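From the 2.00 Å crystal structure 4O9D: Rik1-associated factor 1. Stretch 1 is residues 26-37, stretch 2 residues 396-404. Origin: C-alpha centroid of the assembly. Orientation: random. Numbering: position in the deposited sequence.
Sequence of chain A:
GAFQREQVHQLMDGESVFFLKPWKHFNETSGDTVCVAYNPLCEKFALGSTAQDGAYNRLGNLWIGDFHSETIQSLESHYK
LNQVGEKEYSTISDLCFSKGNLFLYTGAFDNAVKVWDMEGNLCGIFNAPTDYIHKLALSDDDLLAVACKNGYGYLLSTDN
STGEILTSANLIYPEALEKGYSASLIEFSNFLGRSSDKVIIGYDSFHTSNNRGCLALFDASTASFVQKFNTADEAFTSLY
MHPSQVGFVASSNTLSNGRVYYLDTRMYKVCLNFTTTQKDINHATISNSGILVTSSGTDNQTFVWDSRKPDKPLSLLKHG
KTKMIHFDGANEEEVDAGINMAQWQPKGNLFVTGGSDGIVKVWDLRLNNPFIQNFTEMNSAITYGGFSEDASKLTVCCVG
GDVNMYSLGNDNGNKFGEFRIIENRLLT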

# COMPACT_ATOMS: atom_id res chain seq x y z
N PHE A 26 -1.69 -19.46 5.68
CA PHE A 26 -2.00 -19.01 7.03
C PHE A 26 -3.40 -18.41 7.08
O PHE A 26 -3.79 -17.65 6.19
CB PHE A 26 -0.93 -17.97 7.44
CG PHE A 26 -1.16 -17.34 8.78
CD1 PHE A 26 -0.74 -17.98 9.94
CD2 PHE A 26 -1.73 -16.07 8.88
CE1 PHE A 26 -0.93 -17.38 11.19
CE2 PHE A 26 -1.92 -15.47 10.13
CZ PHE A 26 -1.52 -16.13 11.28
N ASN A 27 -4.17 -18.76 8.11
CA ASN A 27 -5.47 -18.14 8.38
C ASN A 27 -5.82 -18.27 9.86
O ASN A 27 -6.57 -19.17 10.25
CB ASN A 27 -6.61 -18.78 7.57
CG ASN A 27 -7.96 -18.03 7.73
OD1 ASN A 27 -8.16 -17.31 8.72
ND2 ASN A 27 -8.87 -18.19 6.77
N GLU A 28 -5.26 -17.40 10.68
CA GLU A 28 -5.65 -17.27 12.08
C GLU A 28 -6.27 -15.92 12.17
O GLU A 28 -6.47 -15.35 13.24
CB GLU A 28 -4.43 -17.32 12.98
CG GLU A 28 -3.73 -18.65 12.89
CD GLU A 28 -4.69 -19.79 13.12
OE1 GLU A 28 -5.55 -19.65 14.03
OE2 GLU A 28 -4.59 -20.81 12.40
N THR A 29 -6.55 -15.41 10.98
CA THR A 29 -6.78 -14.02 10.78
C THR A 29 -8.16 -13.65 11.22
O THR A 29 -9.15 -14.21 10.74
CB THR A 29 -6.60 -13.65 9.31
OG1 THR A 29 -5.22 -13.78 8.95
CG2 THR A 29 -7.07 -12.23 9.05
N SER A 30 -8.21 -12.72 12.17
CA SER A 30 -9.42 -11.96 12.42
C SER A 30 -9.43 -10.86 11.37
O SER A 30 -8.52 -10.03 11.32
CB SER A 30 -9.40 -11.38 13.83
OG SER A 30 -8.23 -10.62 14.07
N GLY A 31 -10.45 -10.88 10.50
CA GLY A 31 -10.57 -9.90 9.43
C GLY A 31 -9.95 -10.34 8.11
O GLY A 31 -9.60 -11.50 7.90
N ASP A 32 -9.83 -9.38 7.20
CA ASP A 32 -9.20 -9.60 5.92
C ASP A 32 -7.81 -9.00 5.96
O ASP A 32 -7.64 -7.88 6.40
CB ASP A 32 -10.01 -8.90 4.82
CG ASP A 32 -11.33 -9.59 4.54
OD1 ASP A 32 -11.44 -10.80 4.82
OD2 ASP A 32 -12.26 -8.91 4.04
N THR A 33 -6.82 -9.74 5.48
CA THR A 33 -5.48 -9.18 5.41
C THR A 33 -5.42 -8.16 4.28
O THR A 33 -5.65 -8.50 3.10
CB THR A 33 -4.42 -10.27 5.26
OG1 THR A 33 -4.54 -11.19 6.35
CG2 THR A 33 -3.00 -9.65 5.26
N VAL A 34 -5.10 -6.93 4.65
CA VAL A 34 -5.02 -5.81 3.73
C VAL A 34 -3.68 -5.04 3.69
O VAL A 34 -3.57 -4.08 2.95
CB VAL A 34 -6.15 -4.81 4.00
CG1 VAL A 34 -7.50 -5.52 3.86
CG2 VAL A 34 -5.98 -4.15 5.39
N CYS A 35 -2.68 -5.46 4.46
CA CYS A 35 -1.30 -5.04 4.19
C CYS A 35 -0.29 -6.12 4.58
O CYS A 35 -0.54 -6.96 5.45
CB CYS A 35 -0.91 -3.74 4.90
SG CYS A 35 -1.95 -3.22 6.23
N VAL A 36 0.85 -6.08 3.90
CA VAL A 36 1.92 -7.03 4.10
C VAL A 36 3.21 -6.24 3.93
O VAL A 36 3.30 -5.37 3.06
CB VAL A 36 1.93 -8.15 3.02
CG1 VAL A 36 3.07 -9.12 3.29
CG2 VAL A 36 0.56 -8.88 2.94
N ALA A 37 4.22 -6.55 4.73
CA ALA A 37 5.50 -5.88 4.55
C ALA A 37 6.61 -6.88 4.69
O ALA A 37 6.45 -7.89 5.37
CB ALA A 37 5.66 -4.77 5.59
N VAL A 396 -0.31 -13.38 -1.30
CA VAL A 396 -1.61 -13.06 -1.84
C VAL A 396 -2.68 -13.39 -0.80
O VAL A 396 -2.63 -14.44 -0.18
CB VAL A 396 -1.86 -13.86 -3.15
CG1 VAL A 396 -3.22 -13.55 -3.74
CG2 VAL A 396 -0.75 -13.54 -4.14
N CYS A 397 -3.63 -12.48 -0.60
CA CYS A 397 -4.67 -12.64 0.44
C CYS A 397 -6.07 -12.51 -0.15
O CYS A 397 -6.26 -11.83 -1.16
CB CYS A 397 -4.52 -11.56 1.50
SG CYS A 397 -2.83 -11.17 2.01
N CYS A 398 -7.06 -13.13 0.49
CA CYS A 398 -8.43 -13.04 -0.04
C CYS A 398 -9.44 -12.84 1.07
O CYS A 398 -9.11 -12.93 2.25
CB CYS A 398 -8.78 -14.28 -0.87
SG CYS A 398 -8.92 -15.85 0.05
N VAL A 399 -10.66 -12.50 0.70
CA VAL A 399 -11.71 -12.29 1.67
C VAL A 399 -11.87 -13.53 2.53
O VAL A 399 -11.93 -14.63 2.01
CB VAL A 399 -13.04 -11.99 0.98
CG1 VAL A 399 -14.17 -11.96 2.00
CG2 VAL A 399 -12.95 -10.65 0.24
N GLY A 400 -11.92 -13.34 3.85
CA GLY A 400 -12.13 -14.45 4.77
C GLY A 400 -10.87 -14.89 5.49
O GLY A 400 -10.88 -15.91 6.18
N GLY A 401 -9.78 -14.15 5.33
CA GLY A 401 -8.59 -14.37 6.12
C GLY A 401 -7.48 -15.23 5.53
O GLY A 401 -6.43 -15.36 6.16
N ASP A 402 -7.68 -15.81 4.35
CA ASP A 402 -6.62 -16.61 3.75
C ASP A 402 -5.42 -15.76 3.37
O ASP A 402 -5.57 -14.71 2.76
CB ASP A 402 -7.10 -17.36 2.49
CG ASP A 402 -7.78 -18.68 2.83
OD1 ASP A 402 -7.56 -19.19 3.95
OD2 ASP A 402 -8.54 -19.21 1.99
N VAL A 403 -4.24 -16.23 3.73
CA VAL A 403 -2.99 -15.64 3.27
C VAL A 403 -2.09 -16.72 2.67
O VAL A 403 -1.63 -17.62 3.38
CB VAL A 403 -2.25 -14.94 4.44
CG1 VAL A 403 -0.89 -14.36 3.98
CG2 VAL A 403 -3.10 -13.85 4.99
N ASN A 404 -1.87 -16.65 1.35
CA ASN A 404 -0.95 -17.56 0.69
C ASN A 404 0.41 -16.94 0.42
O ASN A 404 0.49 -15.85 -0.16
CB ASN A 404 -1.55 -18.09 -0.63
CG ASN A 404 -2.75 -19.00 -0.40
OD1 ASN A 404 -3.05 -19.36 0.74
ND2 ASN A 404 -3.42 -19.38 -1.47
O HOH W 1 -6.98 -12.26 4.15

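Contact between residues 26-37 and the hairpin 396-404 of Rik1-associated factor 1, two segments of one chain brought together from more than 360 residues apart. The straightest polar link is the hydrogen bond from Gly400 N to Asp32 OD1, 2.8 Å long with an N-H...O angle of 175°. Gly400 lies in the type II turn from Cys398 to Gly401, and the carboxylate of Asp32 takes up a backbone NH at the bend that the hairpin's own pairing leaves free. The CA-to-CB bond of Asp32 points sideways, but chi1 in the m well carries the carboxylate to the turn, where OD1 also lies 3.5 Å from Val399 CA.

Two further strong bonds join the backbones. Phe26 N donates to Val403 O at 2.9 Å, and Val403 N donates to Phe26 O, also at 2.9 Å; this reciprocal pair, with both angles at 145°, is the signature of an antiparallel hydrogen-bonded bridge. Val403 belongs to a hairpin strand, whose neighbour Asn404 is paired in turn with Val396 through Asn404 N to Val396 O and Val396 N to Asn404 O, both 2.8 Å. Phe26 thus adds to the other edge of a strand already paired within the hairpin.

Beyond the bridge, the side chain of Asn27 replaces regular backbone pairing. Its amide ND2 donates to Gly400 O at 3.1 Å and to Asp402 OD1 at 3.3 Å, although the position of that carboxylate oxygen is less certain. On the same side chain, Asn27 OD1 receives a weak hydrogen bond from Thr29 N at 3.4 Å, so one amide group grips the turn and steadies its own loop. A weak bond from Thr29 OG1 to Gly401 O, 3.4 Å, adds a little more.

A water links backbone groups of the two segments that form no direct hydrogen bond with each other: it accepts from Thr33 N at 2.9 Å and donates to Cys398 O at 2.9 Å and Asp402 O at 3.2 Å. It therefore gives the first NH of the 33-37 strand an acceptor and adds a donor to two hairpin carbonyls that already accept bonds within the hairpin.

Gly401 sits closely enclosed by the loop, with its CA 3.5 Å from Gly31 O. A CB here would point into the other segment, only 2.8 Å from Asn27 OD1 and 3.3 Å from Thr29 CB. The backbone angles, phi 96° and psi -4°, independently call for glycine, since a CB would also jam against the preceding carbonyl oxygen.

Packing completes the contact. Val403 has the largest area covered by the other segment: its CG2 lies 3.3 Å from Thr33 OG1, and its CB is 4.5 Å from Phe26 CB, their side chains sharing one face of the sheet. Cys397 points toward the 33-37 strand, where its SG approaches Thr33 CG2 at 3.6 Å and Val36 CG2 at 4.2 Å. Val34 and Cys35, between these two residues, point away and take no part.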